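Local coordinates for enoyl-CoA hydratase/isomerase family protein (Pseudomonas syringae pv. tomato, PDB 3OT6) that probably acts on acyl-CoA thioesters as a hydratase or isomerase of the crotonase family, its exact substrate and reaction being undetermined, at residues L7-L21 and V33-D47. Sequence-based numbering, arbitrary orientation.
Sequences LVSYHLDDGVATLTL and VIIAFNAALDQAEKD
From Val8 beside Ala36 to Tyr10 beside Ala40, strand 8-13 runs almost parallel to helix 33-46, at 12° with the axes 8.3 Å apart at closest. Its hairpin partner, strand 16-21, returns antiparallel to the helix at 176°, after a type I' turn from Asp13 to Val16. Val8, Tyr10, Leu19 and Leu21 all face the helix. Val8 splits its branches: CG1 reaches Ala40 CB, while CG2 sits over one face of the Phe37 ring in a CH-pi contact, 3.9 Å from its centroid. Leu19 CD2 presses on Ala40 CB at 3.5 Å and also touches Leu41 CD2, the two leucine side chains crossing at about a right angle. Farther along, the Leu21 side chain crosses Val33 at a similar angle, with CD1 3.5 Å from Val33 CG1. The helix is the crossover of the beta-alpha-beta unit 16-21, 31-46, 50-54, as in the crotonase fold; it packs on the edge hairpin of the larger sheet, with helix 73-91 lying against Ile34 and Leu41. Tyr10, its CG anti to the backbone N (chi1 -177°), extends its ring along the helix. Gln43 CG covers one ring face, 3.4 Å above its plane, and Ala44 CB lies at the edge. The phenol OH donates to Asp47 OD2 at 2.7 Å, on the anti side of the carboxylate. Gln43 bends back at its second torsion, and its NE2 gives a nearly straight 3.2 Å bond to the same Asp47 OD2 from above the carboxylate plane. Asp47, the first residue past the helix, therefore accepts from two donors at one oxygen. Leu12 CD2 lies 3.4 Å from the same Asp47 OD2.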
# COMPACT_ATOMS: atom_id res chain seq x y z
N LEU A 7 -2.25 2.21 -16.51
CA LEU A 7 -2.57 2.50 -15.10
C LEU A 7 -1.69 1.76 -14.04
O LEU A 7 -1.04 2.40 -13.18
CB LEU A 7 -4.05 2.19 -14.79
CG LEU A 7 -5.10 3.27 -15.04
CD1 LEU A 7 -6.36 2.95 -14.25
CD2 LEU A 7 -4.62 4.70 -14.75
N VAL A 8 -1.72 0.42 -14.09
CA VAL A 8 -0.76 -0.34 -13.36
C VAL A 8 -0.08 -1.23 -14.42
O VAL A 8 -0.68 -2.21 -14.88
CB VAL A 8 -1.47 -1.19 -12.22
CG1 VAL A 8 -0.53 -2.14 -11.58
CG2 VAL A 8 -2.20 -0.27 -11.16
N SER A 9 1.13 -0.85 -14.87
CA SER A 9 1.84 -1.70 -15.85
C SER A 9 2.41 -2.98 -15.17
O SER A 9 2.81 -2.95 -13.99
CB SER A 9 2.95 -0.94 -16.53
OG SER A 9 3.93 -0.66 -15.55
N TYR A 10 2.44 -4.10 -15.89
CA TYR A 10 3.01 -5.31 -15.32
C TYR A 10 4.26 -5.72 -16.07
O TYR A 10 4.23 -6.04 -17.23
CB TYR A 10 1.97 -6.41 -15.37
CG TYR A 10 2.38 -7.73 -14.76
CD1 TYR A 10 2.06 -8.04 -13.44
CD2 TYR A 10 3.05 -8.70 -15.53
CE1 TYR A 10 2.43 -9.26 -12.88
CE2 TYR A 10 3.42 -9.92 -14.97
CZ TYR A 10 3.11 -10.18 -13.64
OH TYR A 10 3.46 -11.37 -13.09
N HIS A 11 5.39 -5.80 -15.42
CA HIS A 11 6.50 -6.40 -16.12
C HIS A 11 7.17 -7.49 -15.29
O HIS A 11 7.55 -7.25 -14.18
CB HIS A 11 7.46 -5.32 -16.66
CG HIS A 11 8.92 -5.64 -16.47
ND1 HIS A 11 9.71 -6.19 -17.47
CD2 HIS A 11 9.73 -5.51 -15.37
CE1 HIS A 11 10.94 -6.38 -16.99
NE2 HIS A 11 10.98 -5.97 -15.73
N LEU A 12 7.34 -8.70 -15.85
CA LEU A 12 8.04 -9.82 -15.16
C LEU A 12 9.51 -10.00 -15.64
O LEU A 12 9.81 -10.08 -16.82
CB LEU A 12 7.21 -11.09 -15.30
CG LEU A 12 7.81 -12.44 -14.88
CD1 LEU A 12 7.95 -12.52 -13.39
CD2 LEU A 12 6.98 -13.63 -15.46
N ASP A 13 10.46 -10.01 -14.72
CA ASP A 13 11.81 -10.19 -15.10
C ASP A 13 12.46 -10.94 -13.98
O ASP A 13 12.43 -10.47 -12.86
CB ASP A 13 12.53 -8.86 -15.29
CG ASP A 13 13.86 -9.03 -16.10
OD1 ASP A 13 13.77 -9.26 -17.36
OD2 ASP A 13 14.97 -8.99 -15.50
N ASP A 14 13.02 -12.12 -14.28
CA ASP A 14 13.81 -12.92 -13.33
C ASP A 14 13.04 -13.17 -12.02
O ASP A 14 13.54 -12.91 -10.93
CB ASP A 14 15.15 -12.19 -13.11
CG ASP A 14 16.12 -12.96 -12.21
OD1 ASP A 14 16.16 -14.22 -12.21
OD2 ASP A 14 16.90 -12.27 -11.51
N GLY A 15 11.79 -13.64 -12.13
CA GLY A 15 10.93 -13.92 -10.95
C GLY A 15 10.49 -12.75 -10.05
O GLY A 15 10.00 -12.97 -8.93
N VAL A 16 10.70 -11.52 -10.52
CA VAL A 16 10.17 -10.32 -9.89
C VAL A 16 9.17 -9.65 -10.80
O VAL A 16 9.53 -9.33 -11.94
CB VAL A 16 11.29 -9.33 -9.57
CG1 VAL A 16 10.69 -8.06 -9.00
CG2 VAL A 16 12.36 -9.97 -8.56
N ALA A 17 7.94 -9.44 -10.33
CA ALA A 17 6.92 -8.71 -11.11
C ALA A 17 6.82 -7.28 -10.57
O ALA A 17 6.41 -7.07 -9.40
CB ALA A 17 5.56 -9.41 -11.04
N THR A 18 7.24 -6.30 -11.37
CA THR A 18 7.13 -4.90 -11.03
C THR A 18 5.77 -4.43 -11.47
O THR A 18 5.43 -4.57 -12.67
CB THR A 18 8.21 -4.06 -11.68
OG1 THR A 18 9.50 -4.52 -11.29
CG2 THR A 18 8.09 -2.62 -11.22
N LEU A 19 4.97 -3.92 -10.51
CA LEU A 19 3.65 -3.26 -10.73
C LEU A 19 3.85 -1.77 -10.59
O LEU A 19 4.21 -1.26 -9.51
CB LEU A 19 2.61 -3.80 -9.76
CG LEU A 19 2.03 -5.21 -10.10
CD1 LEU A 19 3.08 -6.31 -10.27
CD2 LEU A 19 1.00 -5.66 -9.14
N THR A 20 3.74 -1.06 -11.72
CA THR A 20 4.05 0.37 -11.71
C THR A 20 2.75 1.12 -11.80
O THR A 20 2.01 0.94 -12.77
CB THR A 20 4.94 0.78 -12.85
OG1 THR A 20 6.16 0.03 -12.79
CG2 THR A 20 5.28 2.25 -12.71
N LEU A 21 2.40 1.85 -10.74
CA LEU A 21 1.19 2.63 -10.81
C LEU A 21 1.53 3.88 -11.56
O LEU A 21 2.58 4.48 -11.33
CB LEU A 21 0.72 2.98 -9.40
CG LEU A 21 -0.48 3.92 -9.22
CD1 LEU A 21 -1.78 3.50 -9.97
CD2 LEU A 21 -0.72 4.16 -7.73
N VAL A 33 -7.96 2.12 -11.05
CA VAL A 33 -6.68 1.74 -10.47
C VAL A 33 -6.78 0.45 -9.70
O VAL A 33 -5.94 -0.40 -9.85
CB VAL A 33 -6.04 2.85 -9.65
CG1 VAL A 33 -4.89 2.34 -8.84
CG2 VAL A 33 -5.53 3.96 -10.60
N ILE A 34 -7.85 0.25 -8.94
CA ILE A 34 -7.96 -0.95 -8.12
C ILE A 34 -8.21 -2.20 -8.97
O ILE A 34 -7.68 -3.27 -8.68
CB ILE A 34 -9.05 -0.76 -7.04
CG1 ILE A 34 -8.62 0.37 -6.09
CG2 ILE A 34 -9.31 -2.07 -6.30
CD1 ILE A 34 -9.70 0.86 -5.22
N ILE A 35 -9.03 -2.04 -10.01
CA ILE A 35 -9.28 -3.07 -10.97
C ILE A 35 -7.95 -3.44 -11.68
O ILE A 35 -7.58 -4.62 -11.81
CB ILE A 35 -10.31 -2.63 -11.97
CG1 ILE A 35 -11.69 -2.55 -11.30
CG2 ILE A 35 -10.36 -3.68 -13.08
CD1 ILE A 35 -12.75 -1.93 -12.15
N ALA A 36 -7.20 -2.43 -12.10
CA ALA A 36 -5.91 -2.68 -12.71
C ALA A 36 -5.08 -3.47 -11.75
O ALA A 36 -4.50 -4.47 -12.17
CB ALA A 36 -5.20 -1.38 -13.10
N PHE A 37 -5.03 -3.06 -10.46
CA PHE A 37 -4.19 -3.72 -9.42
C PHE A 37 -4.59 -5.16 -9.22
O PHE A 37 -3.74 -6.02 -9.17
CB PHE A 37 -4.28 -2.99 -8.05
CG PHE A 37 -3.11 -2.15 -7.74
CD1 PHE A 37 -3.25 -0.77 -7.59
CD2 PHE A 37 -1.84 -2.73 -7.60
CE1 PHE A 37 -2.14 0.04 -7.33
CE2 PHE A 37 -0.73 -1.97 -7.36
CZ PHE A 37 -0.86 -0.56 -7.23
N ASN A 38 -5.88 -5.44 -9.09
CA ASN A 38 -6.33 -6.80 -8.98
C ASN A 38 -5.93 -7.67 -10.19
O ASN A 38 -5.56 -8.86 -10.00
CB ASN A 38 -7.82 -6.84 -8.74
CG ASN A 38 -8.19 -6.40 -7.32
OD1 ASN A 38 -7.66 -6.95 -6.33
ND2 ASN A 38 -9.07 -5.39 -7.20
N ALA A 39 -5.93 -7.07 -11.40
CA ALA A 39 -5.64 -7.80 -12.61
C ALA A 39 -4.15 -8.06 -12.60
O ALA A 39 -3.71 -9.14 -12.95
CB ALA A 39 -6.05 -7.04 -13.85
N ALA A 40 -3.37 -7.10 -12.11
CA ALA A 40 -1.93 -7.27 -12.12
C ALA A 40 -1.54 -8.29 -11.10
O ALA A 40 -0.50 -8.89 -11.24
CB ALA A 40 -1.15 -5.93 -11.87
N LEU A 41 -2.34 -8.49 -10.08
CA LEU A 41 -1.92 -9.35 -8.98
C LEU A 41 -2.35 -10.73 -9.30
O LEU A 41 -1.70 -11.66 -8.88
CB LEU A 41 -2.50 -8.92 -7.61
CG LEU A 41 -1.83 -7.73 -6.86
CD1 LEU A 41 -2.77 -7.19 -5.76
CD2 LEU A 41 -0.43 -8.06 -6.30
N ASP A 42 -3.44 -10.86 -10.05
CA ASP A 42 -3.84 -12.11 -10.60
C ASP A 42 -2.69 -12.71 -11.41
O ASP A 42 -2.39 -13.90 -11.27
CB ASP A 42 -5.07 -11.95 -11.46
CG ASP A 42 -6.34 -11.74 -10.63
OD1 ASP A 42 -6.36 -12.09 -9.43
OD2 ASP A 42 -7.31 -11.16 -11.15
N GLN A 43 -2.05 -11.86 -12.20
CA GLN A 43 -1.05 -12.26 -13.12
C GLN A 43 0.16 -12.66 -12.31
O GLN A 43 0.77 -13.70 -12.58
CB GLN A 43 -0.73 -11.11 -14.08
CG GLN A 43 0.30 -11.50 -15.15
CD GLN A 43 -0.14 -12.75 -15.97
OE1 GLN A 43 -1.29 -12.89 -16.37
NE2 GLN A 43 0.79 -13.67 -16.17
N ALA A 44 0.50 -11.85 -11.28
CA ALA A 44 1.65 -12.09 -10.40
C ALA A 44 1.50 -13.42 -9.66
O ALA A 44 2.48 -14.07 -9.41
CB ALA A 44 1.85 -10.93 -9.41
N GLU A 45 0.27 -13.82 -9.33
CA GLU A 45 0.06 -15.08 -8.65
C GLU A 45 0.37 -16.16 -9.64
O GLU A 45 0.98 -17.16 -9.31
CB GLU A 45 -1.39 -15.27 -8.20
CG GLU A 45 -1.84 -14.44 -7.04
CD GLU A 45 -3.21 -14.85 -6.46
OE1 GLU A 45 -3.39 -16.04 -6.17
OE2 GLU A 45 -4.08 -13.98 -6.27
N LYS A 46 -0.10 -15.97 -10.87
CA LYS A 46 0.03 -16.99 -11.87
C LYS A 46 1.54 -17.19 -12.24
O LYS A 46 1.98 -18.34 -12.43
CB LYS A 46 -0.98 -16.78 -13.01
CG LYS A 46 -0.65 -17.49 -14.35
CD LYS A 46 -1.77 -17.19 -15.44
CE LYS A 46 -1.41 -17.82 -16.88
NZ LYS A 46 -0.02 -17.40 -17.45
N ASP A 47 2.34 -16.12 -12.19
CA ASP A 47 3.80 -16.23 -12.42
C ASP A 47 4.59 -16.51 -11.15
O ASP A 47 5.81 -16.50 -11.17
CB ASP A 47 4.39 -14.96 -13.05
CG ASP A 47 3.79 -14.65 -14.40
OD1 ASP A 47 3.40 -15.60 -15.13
OD2 ASP A 47 3.67 -13.46 -14.74